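Side-chain contacts in NADP-dependent glyceraldehyde-3-phosphate dehydrogenase (Bacillus halodurans, PDB 3PRL), which probably oxidises glyceraldehyde 3-phosphate to 3-phosphoglycerate with NADP+ and without phosphorylation, as a member of the aldehyde dehydrogenase family: residues 379-382 with 383-387; 241-244 with 245-248; 444-447 with 448-451. All coordinates share one frame; numbering follows the deposited sequence.

Contact 1. Residues 379-382 with 383-387; sequences AMRV and AWEEP
The carbonyl oxygen of Arg-381 is held by two backbone donors of the following turn. Glu-385 N reaches Arg-381 O at 2.8 Å by an almost straight bond, while Trp-384 N approaches the same Arg-381 O at 3.0 Å from 47° above the carbonyl plane. Just before them, Ala-383 N binds Met-380 O at 3.1 Å and closes a tight 3-10 turn. The side chains of Arg-381 and Glu-385, four residues apart, join alongside this turn. Arg-381 grips side-on: NH2 lies 2.8 Å from Glu-385 OE1, in the guanidinium plane and on the syn side of OE1 though tilted from the carboxylate plane, and NE lies 2.9 Å from Glu-385 OE2, which it reaches from above the carboxylate. A bend in the arginine chain (chi3 52°) swings NE and NH2 round to the acid, yet the two planes stay 43° apart, so the pairing is twisted. Phe-342 of helix 337-352 packs on both partners. Ala-383 CB lies 4.0 Å above one face of the Trp-384 indole, offset toward its rim, and the indole NE1 is bound by Pro-378 O. This is a 3-10 turn that ends with an i+4 bond, with an i to i+4 salt bridge alongside, in the loop between strands 367-374 and 391-397, where the Glu-Glu-Pro-Phe-Gly-Pro sequence of this aldehyde dehydrogenase begins.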
# COMPACT_ATOMS: atom_id res chain seq x y z
N ALA D 379 24.85 -40.09 -0.97
CA ALA D 379 26.06 -40.40 -0.18
C ALA D 379 27.29 -39.56 -0.58
O ALA D 379 28.30 -39.54 0.14
CB ALA D 379 26.39 -41.91 -0.24
N MET D 380 27.19 -38.89 -1.72
CA MET D 380 28.29 -38.08 -2.26
C MET D 380 28.19 -36.64 -1.76
O MET D 380 27.10 -36.04 -1.76
CB MET D 380 28.26 -38.08 -3.79
CG MET D 380 28.07 -39.46 -4.41
SD MET D 380 27.80 -39.40 -6.19
CE MET D 380 27.79 -41.16 -6.58
N ARG D 381 29.33 -36.08 -1.36
CA ARG D 381 29.41 -34.73 -0.81
C ARG D 381 28.85 -33.69 -1.78
O ARG D 381 28.22 -32.72 -1.34
CB ARG D 381 30.85 -34.37 -0.46
CG ARG D 381 31.46 -35.19 0.68
CD ARG D 381 32.93 -34.83 0.86
NE ARG D 381 33.13 -33.39 0.99
CZ ARG D 381 34.30 -32.77 0.89
NH1 ARG D 381 35.41 -33.47 0.68
NH2 ARG D 381 34.37 -31.45 1.03
N VAL D 382 29.07 -33.91 -3.07
CA VAL D 382 28.74 -32.96 -4.14
C VAL D 382 27.23 -32.82 -4.34
O VAL D 382 26.77 -31.92 -5.04
CB VAL D 382 29.47 -33.32 -5.50
CG1 VAL D 382 28.77 -34.49 -6.23
CG2 VAL D 382 29.61 -32.09 -6.41
N ALA D 383 26.46 -33.71 -3.71
CA ALA D 383 25.00 -33.64 -3.77
C ALA D 383 24.46 -32.62 -2.77
O ALA D 383 23.27 -32.28 -2.79
CB ALA D 383 24.39 -35.03 -3.53
N TRP D 384 25.35 -32.14 -1.90
CA TRP D 384 24.95 -31.38 -0.73
C TRP D 384 25.77 -30.10 -0.60
O TRP D 384 25.20 -29.00 -0.50
CB TRP D 384 25.09 -32.25 0.54
CG TRP D 384 24.28 -33.52 0.51
CD1 TRP D 384 24.76 -34.81 0.52
CD2 TRP D 384 22.85 -33.63 0.46
NE1 TRP D 384 23.72 -35.71 0.48
CE2 TRP D 384 22.54 -35.02 0.44
CE3 TRP D 384 21.80 -32.70 0.43
CZ2 TRP D 384 21.22 -35.49 0.39
CZ3 TRP D 384 20.48 -33.18 0.39
CH2 TRP D 384 20.21 -34.56 0.37
N GLU D 385 27.10 -30.25 -0.61
CA GLU D 385 28.03 -29.14 -0.39
C GLU D 385 28.18 -28.21 -1.60
O GLU D 385 28.61 -28.63 -2.68
CB GLU D 385 29.42 -29.65 0.04
CG GLU D 385 29.43 -30.63 1.22
CD GLU D 385 30.84 -31.01 1.68
OE1 GLU D 385 31.82 -30.30 1.33
OE2 GLU D 385 30.96 -32.02 2.40
N GLU D 386 27.86 -26.94 -1.39
CA GLU D 386 28.06 -25.91 -2.40
C GLU D 386 29.55 -25.83 -2.75
O GLU D 386 30.37 -25.51 -1.90
CB GLU D 386 27.54 -24.57 -1.88
CG GLU D 386 27.85 -23.37 -2.77
CD GLU D 386 27.41 -22.04 -2.16
OE1 GLU D 386 27.83 -21.73 -1.02
OE2 GLU D 386 26.67 -21.29 -2.83
N PRO D 387 29.90 -26.12 -4.02
CA PRO D 387 31.27 -26.25 -4.50
C PRO D 387 31.90 -24.90 -4.76
O PRO D 387 33.11 -24.73 -4.61
CB PRO D 387 31.11 -27.01 -5.82
CG PRO D 387 29.68 -27.50 -5.83
CD PRO D 387 28.94 -26.45 -5.08

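Contact 2. Residues 241-244 with 245-248; sequences TTTG and ERIS
Thr-243 and Ile-247 form the buried, close-packed side of this helical turn. Ile-247 CG1 lies 3.5 Å from Thr-243 O, and its CD1 comes 4.2 Å from Thr-243 CG2; both beta-branched side chains press on Phe-237, and Ile-247 also on Ile-235. The backbone beneath is regular, with Glu-245 N bonded to Thr-241 O at 2.9 Å and Ser-248 N to Gly-244 O at 3.1 Å. The other side faces solvent: Thr-242 and Arg-246 are both exposed, although they lie close together. The long arginine runs extended from CG to NE back along the helix, and chi4 of 115° turns the guanidinium so that one face lies against Thr-242 CG2, 3.2 Å from the plane and toward its rim. Thr-243 OG1 sits in plane at its edge, 3.1 Å from Arg-246 NH1. Thr-243 has been seen to contact NADP+ in this protein, though this chain is without it. Glu-245 lies beside Thr-241 and sends OE1 to Lys-458 in a salt bridge, while Ser-248 OG bonds to Met-253 N of the second subunit. Helix 241-250 is the crossover of the beta-alpha-beta unit, backed by strand 234-238, leading to strand 256-259, and touching a neighbouring subunit.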
# COMPACT_ATOMS: atom_id res chain seq x y z
N THR D 241 28.73 -19.15 4.25
CA THR D 241 27.76 -19.47 5.31
C THR D 241 28.45 -19.39 6.66
O THR D 241 27.97 -18.69 7.56
CB THR D 241 27.08 -20.84 5.07
OG1 THR D 241 26.39 -20.79 3.82
CG2 THR D 241 26.08 -21.17 6.17
N THR D 242 29.59 -20.07 6.77
CA THR D 242 30.41 -20.05 7.98
C THR D 242 30.73 -18.61 8.47
O THR D 242 30.58 -18.33 9.65
CB THR D 242 31.71 -20.93 7.85
OG1 THR D 242 31.38 -22.25 7.36
CG2 THR D 242 32.36 -21.08 9.19
N THR D 243 31.13 -17.71 7.58
CA THR D 243 31.33 -16.29 7.97
C THR D 243 30.02 -15.62 8.44
O THR D 243 30.00 -14.89 9.44
CB THR D 243 31.97 -15.43 6.82
OG1 THR D 243 33.11 -16.11 6.26
CG2 THR D 243 32.39 -14.06 7.36
N GLY D 244 28.94 -15.87 7.72
CA GLY D 244 27.62 -15.35 8.05
C GLY D 244 27.22 -15.71 9.47
O GLY D 244 26.81 -14.85 10.24
N GLU D 245 27.40 -16.99 9.79
CA GLU D 245 27.16 -17.61 11.10
C GLU D 245 27.86 -16.90 12.25
O GLU D 245 27.25 -16.62 13.30
CB GLU D 245 27.69 -19.04 11.04
CG GLU D 245 26.77 -20.10 11.58
CD GLU D 245 25.79 -20.55 10.54
OE1 GLU D 245 25.43 -21.75 10.53
OE2 GLU D 245 25.38 -19.70 9.73
N ARG D 246 29.16 -16.65 12.05
CA ARG D 246 30.01 -15.96 13.01
C ARG D 246 29.46 -14.57 13.30
O ARG D 246 29.39 -14.15 14.44
CB ARG D 246 31.45 -15.81 12.47
CG ARG D 246 32.22 -17.09 12.24
CD ARG D 246 33.56 -16.81 11.51
NE ARG D 246 34.26 -18.03 11.09
CZ ARG D 246 34.49 -18.38 9.83
NH1 ARG D 246 34.10 -17.60 8.82
NH2 ARG D 246 35.14 -19.50 9.55
N ILE D 247 29.05 -13.87 12.24
CA ILE D 247 28.52 -12.52 12.37
C ILE D 247 27.23 -12.50 13.22
O ILE D 247 27.13 -11.73 14.18
CB ILE D 247 28.35 -11.86 10.98
CG1 ILE D 247 29.76 -11.50 10.44
CG2 ILE D 247 27.41 -10.65 11.04
CD1 ILE D 247 29.80 -11.17 8.94
N SER D 248 26.29 -13.38 12.89
CA SER D 248 25.04 -13.48 13.63
C SER D 248 25.38 -13.78 15.08
O SER D 248 24.85 -13.15 15.99
CB SER D 248 24.12 -14.54 13.01
OG SER D 248 22.89 -14.66 13.72

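Contact 3. Residues 444-447 with 448-451; sequences TERG and PDHF
The ring of Phe-451 meets Gly-447 O obliquely through CD2, at 4.0 Å, and carries Pro-448 CG over the centre of one face, 3.5 Å above the plane. Its CD1 in turn rests over a face of the His-450 ring, toward the rim, and Leu-132 of the second subunit packs against the phenyl. The cis peptide between Gly-447 and Pro-448 folds the chain sharply back, and a type I turn follows, closed by Phe-451 N to Pro-448 O at 3.1 Å; proline, which tolerates the cis form, suits this corner. With an alanine here, that face of Phe-451 would probably lose its cover and the cis bend would be likely to go. A water lies 2.7 Å from Arg-446 O and 2.8 Å from Phe-451 O, able to donate to each but with more acceptors about it than protons. Arg-446 bends at chi2 (-142°) and crosses Asp-449 at about a right angle: NE lies 3.8 Å from Asp-449 OD2, a long salt bridge. Asp-449 also pairs with Arg-112, and Arg-446 NH1 with Glu-259, the predicted active-site residue. These four alternate in charge; the long link probably adds only a weak pull, consistent with Asp-449 as a second-shell neighbour of Glu-259.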
# COMPACT_ATOMS: atom_id res chain seq x y z
N THR D 444 17.38 -20.24 -11.77
CA THR D 444 17.34 -19.41 -10.57
C THR D 444 18.23 -18.18 -10.80
O THR D 444 19.24 -18.26 -11.47
CB THR D 444 17.77 -20.15 -9.26
OG1 THR D 444 19.07 -20.73 -9.44
CG2 THR D 444 16.80 -21.27 -8.94
N GLU D 445 17.82 -17.05 -10.25
CA GLU D 445 18.63 -15.83 -10.33
C GLU D 445 18.13 -14.86 -9.29
O GLU D 445 16.98 -14.92 -8.85
CB GLU D 445 18.53 -15.18 -11.73
CG GLU D 445 17.22 -14.43 -11.96
CD GLU D 445 16.99 -14.06 -13.41
OE1 GLU D 445 17.94 -13.53 -14.05
OE2 GLU D 445 15.85 -14.31 -13.88
N ARG D 446 19.01 -13.94 -8.92
CA ARG D 446 18.69 -12.91 -7.96
C ARG D 446 17.71 -11.91 -8.57
O ARG D 446 16.71 -11.54 -7.95
CB ARG D 446 19.98 -12.21 -7.54
CG ARG D 446 19.83 -11.42 -6.26
CD ARG D 446 20.61 -10.14 -6.34
NE ARG D 446 20.24 -9.19 -5.28
CZ ARG D 446 20.78 -9.17 -4.07
NH1 ARG D 446 20.38 -8.25 -3.20
NH2 ARG D 446 21.70 -10.06 -3.72
N GLY D 447 17.99 -11.47 -9.80
CA GLY D 447 17.18 -10.45 -10.46
C GLY D 447 15.78 -10.93 -10.84
O GLY D 447 15.33 -11.99 -10.39
N PRO D 448 15.04 -10.09 -11.58
CA PRO D 448 15.31 -8.65 -11.68
C PRO D 448 15.31 -8.06 -10.27
O PRO D 448 14.68 -8.60 -9.38
CB PRO D 448 14.13 -8.11 -12.49
CG PRO D 448 13.12 -9.20 -12.57
CD PRO D 448 13.86 -10.50 -12.37
N ASP D 449 16.00 -6.95 -10.07
CA ASP D 449 16.30 -6.49 -8.72
C ASP D 449 15.17 -5.85 -7.90
O ASP D 449 15.32 -5.63 -6.71
CB ASP D 449 17.56 -5.62 -8.75
CG ASP D 449 18.77 -6.41 -9.22
OD1 ASP D 449 19.20 -6.19 -10.37
OD2 ASP D 449 19.24 -7.29 -8.47
N HIS D 450 14.03 -5.60 -8.53
CA HIS D 450 12.86 -5.10 -7.81
C HIS D 450 12.12 -6.27 -7.14
O HIS D 450 11.33 -6.09 -6.20
CB HIS D 450 11.96 -4.30 -8.75
CG HIS D 450 11.38 -5.09 -9.89
ND1 HIS D 450 12.15 -5.78 -10.80
CD2 HIS D 450 10.10 -5.29 -10.27
CE1 HIS D 450 11.37 -6.36 -11.70
NE2 HIS D 450 10.12 -6.08 -11.39
N PHE D 451 12.38 -7.48 -7.64
CA PHE D 451 11.90 -8.71 -7.01
C PHE D 451 12.53 -8.84 -5.63
O PHE D 451 13.74 -8.62 -5.48
CB PHE D 451 12.27 -9.92 -7.88
CG PHE D 451 11.41 -10.10 -9.11
CD1 PHE D 451 10.57 -9.08 -9.57
CD2 PHE D 451 11.45 -11.29 -9.83
CE1 PHE D 451 9.78 -9.25 -10.73
CE2 PHE D 451 10.68 -11.46 -10.98
CZ PHE D 451 9.84 -10.44 -11.43
O HOH W 1 16.16 -9.18 -6.69

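The three contacts are separate and do not touch. The centres of contacts 1 and 2 are about 20 Å apart, although their nearest atoms approach to about 5 Å. Contact 3 lies about 24 Å from contact 2 and about 26 Å from contact 1, centre to centre. Its Arg-446 side chain comes within about 3 Å of that of Glu-259, the predicted active-site residue, at the end of the strand that follows the helix of contact 2. That helix holds Thr-243, an NADP+ contact, and the Arg-246 side chain is about 6 Å from that of Asp-224, another. Contacts 2 and 3 both touch the second subunit; contact 1 touches no other subunit and holds none of the NADP+ or predicted catalytic residues.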